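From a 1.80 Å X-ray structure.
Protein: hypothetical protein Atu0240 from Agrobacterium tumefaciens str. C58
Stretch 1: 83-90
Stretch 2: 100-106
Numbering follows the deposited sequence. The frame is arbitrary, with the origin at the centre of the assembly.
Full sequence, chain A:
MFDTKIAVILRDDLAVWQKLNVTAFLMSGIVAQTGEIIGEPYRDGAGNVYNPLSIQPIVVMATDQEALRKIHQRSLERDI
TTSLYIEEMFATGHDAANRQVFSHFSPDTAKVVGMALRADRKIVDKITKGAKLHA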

# COMPACT_ATOMS: atom_id res chain seq x y z
N SER A 83 2.69 -4.15 -2.32
CA SER A 83 2.05 -3.39 -3.40
C SER A 83 2.85 -2.11 -3.63
O SER A 83 3.32 -1.50 -2.68
CB SER A 83 0.61 -3.01 -3.03
OG SER A 83 -0.11 -4.16 -2.64
N LEU A 84 3.00 -1.71 -4.89
CA LEU A 84 3.83 -0.56 -5.24
C LEU A 84 3.22 0.22 -6.40
O LEU A 84 2.65 -0.36 -7.32
CB LEU A 84 5.25 -0.98 -5.60
CG LEU A 84 6.35 0.08 -5.38
CD1 LEU A 84 6.66 0.30 -3.92
CD2 LEU A 84 7.61 -0.26 -6.15
N TYR A 85 3.34 1.54 -6.32
CA TYR A 85 2.75 2.47 -7.28
C TYR A 85 3.80 3.55 -7.54
O TYR A 85 4.28 4.18 -6.59
CB TYR A 85 1.48 3.08 -6.66
CG TYR A 85 0.46 3.67 -7.61
CD1 TYR A 85 -0.86 3.20 -7.62
CD2 TYR A 85 0.80 4.72 -8.47
CE1 TYR A 85 -1.82 3.75 -8.49
CE2 TYR A 85 -0.15 5.28 -9.33
CZ TYR A 85 -1.44 4.79 -9.33
OH TYR A 85 -2.36 5.36 -10.18
N ILE A 86 4.18 3.73 -8.80
CA ILE A 86 5.17 4.73 -9.19
C ILE A 86 4.48 5.90 -9.91
O ILE A 86 3.37 5.75 -10.40
CB ILE A 86 6.33 4.16 -10.09
CG1 ILE A 86 5.81 3.65 -11.45
CG2 ILE A 86 7.10 3.05 -9.36
CD1 ILE A 86 6.91 3.44 -12.49
N GLU A 87 5.15 7.05 -9.94
CA GLU A 87 4.60 8.28 -10.50
C GLU A 87 4.11 8.12 -11.94
O GLU A 87 3.05 8.65 -12.30
CB GLU A 87 5.65 9.39 -10.43
CG GLU A 87 5.09 10.80 -10.67
CD GLU A 87 6.16 11.87 -10.52
OE1 GLU A 87 6.83 11.90 -9.48
OE2 GLU A 87 6.34 12.67 -11.47
N GLU A 88 4.87 7.40 -12.75
CA GLU A 88 4.58 7.25 -14.16
C GLU A 88 3.26 6.53 -14.40
O GLU A 88 2.67 6.68 -15.46
CB GLU A 88 5.71 6.53 -14.90
CG GLU A 88 6.94 7.37 -15.17
CD GLU A 88 7.83 7.59 -13.96
OE1 GLU A 88 7.59 7.00 -12.88
OE2 GLU A 88 8.80 8.36 -14.10
N MSE A 89 2.79 5.76 -13.41
CA MSE A 89 1.52 5.04 -13.54
C MSE A 89 0.28 5.95 -13.56
O MSE A 89 -0.82 5.49 -13.84
CB MSE A 89 1.40 3.95 -12.48
CG MSE A 89 2.35 2.80 -12.74
SE MSE A 89 2.57 1.62 -11.19
CE MSE A 89 0.69 1.24 -10.78
N PHE A 90 0.48 7.22 -13.23
CA PHE A 90 -0.57 8.24 -13.36
C PHE A 90 -0.85 8.61 -14.82
O PHE A 90 -1.87 9.25 -15.10
CB PHE A 90 -0.18 9.51 -12.58
CG PHE A 90 -0.39 9.40 -11.10
CD1 PHE A 90 -1.63 9.04 -10.59
CD2 PHE A 90 0.64 9.69 -10.21
CE1 PHE A 90 -1.83 8.95 -9.20
CE2 PHE A 90 0.45 9.60 -8.82
CZ PHE A 90 -0.78 9.22 -8.33
N GLN A 100 3.91 -2.32 -17.84
CA GLN A 100 5.02 -2.06 -18.78
C GLN A 100 5.96 -0.96 -18.29
O GLN A 100 7.16 -1.19 -18.19
CB GLN A 100 4.50 -1.74 -20.20
CG GLN A 100 5.59 -1.56 -21.27
CD GLN A 100 6.05 -2.88 -21.88
OE1 GLN A 100 7.11 -3.41 -21.53
NE2 GLN A 100 5.23 -3.42 -22.79
N VAL A 101 5.41 0.22 -17.97
CA VAL A 101 6.22 1.33 -17.48
C VAL A 101 6.88 1.02 -16.14
O VAL A 101 8.02 1.40 -15.90
CB VAL A 101 5.42 2.68 -17.43
CG1 VAL A 101 4.61 2.80 -16.15
CG2 VAL A 101 6.37 3.85 -17.54
N PHE A 102 6.15 0.33 -15.27
CA PHE A 102 6.69 -0.14 -14.01
C PHE A 102 8.00 -0.93 -14.22
O PHE A 102 8.94 -0.80 -13.43
CB PHE A 102 5.67 -1.03 -13.30
CG PHE A 102 6.05 -1.41 -11.91
CD1 PHE A 102 5.80 -0.54 -10.85
CD2 PHE A 102 6.63 -2.65 -11.64
CE1 PHE A 102 6.13 -0.88 -9.55
CE2 PHE A 102 6.98 -3.00 -10.35
CZ PHE A 102 6.74 -2.12 -9.30
N SER A 103 8.05 -1.73 -15.28
CA SER A 103 9.23 -2.57 -15.57
C SER A 103 10.43 -1.76 -16.08
O SER A 103 11.53 -2.31 -16.24
CB SER A 103 8.86 -3.69 -16.57
OG SER A 103 8.74 -3.19 -17.90
N HIS A 104 10.22 -0.46 -16.34
CA HIS A 104 11.28 0.43 -16.84
C HIS A 104 12.14 1.01 -15.73
O HIS A 104 13.14 1.69 -16.02
CB HIS A 104 10.70 1.56 -17.70
CG HIS A 104 10.06 1.09 -18.97
ND1 HIS A 104 9.31 1.91 -19.78
CD2 HIS A 104 10.05 -0.13 -19.57
CE1 HIS A 104 8.88 1.23 -20.83
NE2 HIS A 104 9.32 -0.01 -20.72
N PHE A 105 11.77 0.74 -14.48
CA PHE A 105 12.48 1.26 -13.32
C PHE A 105 12.87 0.18 -12.33
O PHE A 105 12.28 -0.91 -12.29
CB PHE A 105 11.66 2.36 -12.62
CG PHE A 105 11.30 3.50 -13.53
CD1 PHE A 105 12.11 4.63 -13.60
CD2 PHE A 105 10.18 3.43 -14.34
CE1 PHE A 105 11.78 5.69 -14.47
CE2 PHE A 105 9.84 4.48 -15.22
CZ PHE A 105 10.66 5.59 -15.29
N SER A 106 13.88 0.51 -11.52
CA SER A 106 14.41 -0.36 -10.48
C SER A 106 14.33 0.46 -9.17
O SER A 106 14.07 1.65 -9.23
CB SER A 106 15.85 -0.72 -10.81
OG SER A 106 16.65 0.46 -10.83

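Two chain segments can be held together by side-chain packing alone, and this pair is a compact example: no hydrogen bond crosses between them, and about 361 Å² of surface is buried. Stretch 1 runs as a strand through Ile86 and then enters a 3-10 segment; stretch 2 begins in a helix and includes a type I turn from Phe102 to Phe105. The backbones stay 7.0 Å apart at Ile86 CA to Phe102 CA, leaving room for side chains between them.

Gln100 makes no contact across the gap, but its carbonyl O accepts a 2.6 Å hydrogen bond from Ser103 OG. Val101 points toward stretch 1, where its CG2 lies 3.8 Å from Glu88 CB, the aliphatic base of a charged side chain, and its CG1 lies 4.1 Å from CG of selenomethionine Met89. Phe102 starts sideways, yet its ring reaches in, and of all the residues Phe102 has the largest area covered by the other stretch. Leu84 CD2 meets the ring edge at Phe102 CZ (3.8 Å), while Met89 SE lies obliquely 3.9 Å from Phe102 CD1. Ser103 and His104 carry the turn without touching stretch 1. Phe105 then points back: its CD2 packs 3.8 Å from Ile86 CD1, and Glu88 places OE2 3.5 Å from Phe105 CZ. Glu88 OE1 lies over one face of that ring; a carboxylate there is not an evident attraction, and the contact is close proximity without a hydrogen bond. Ile86 CD1 also lies 3.9 Å from Phe102 CA and 4.1 Å from Val101 O, contacting all three residues through dispersion forces and exclusion of water.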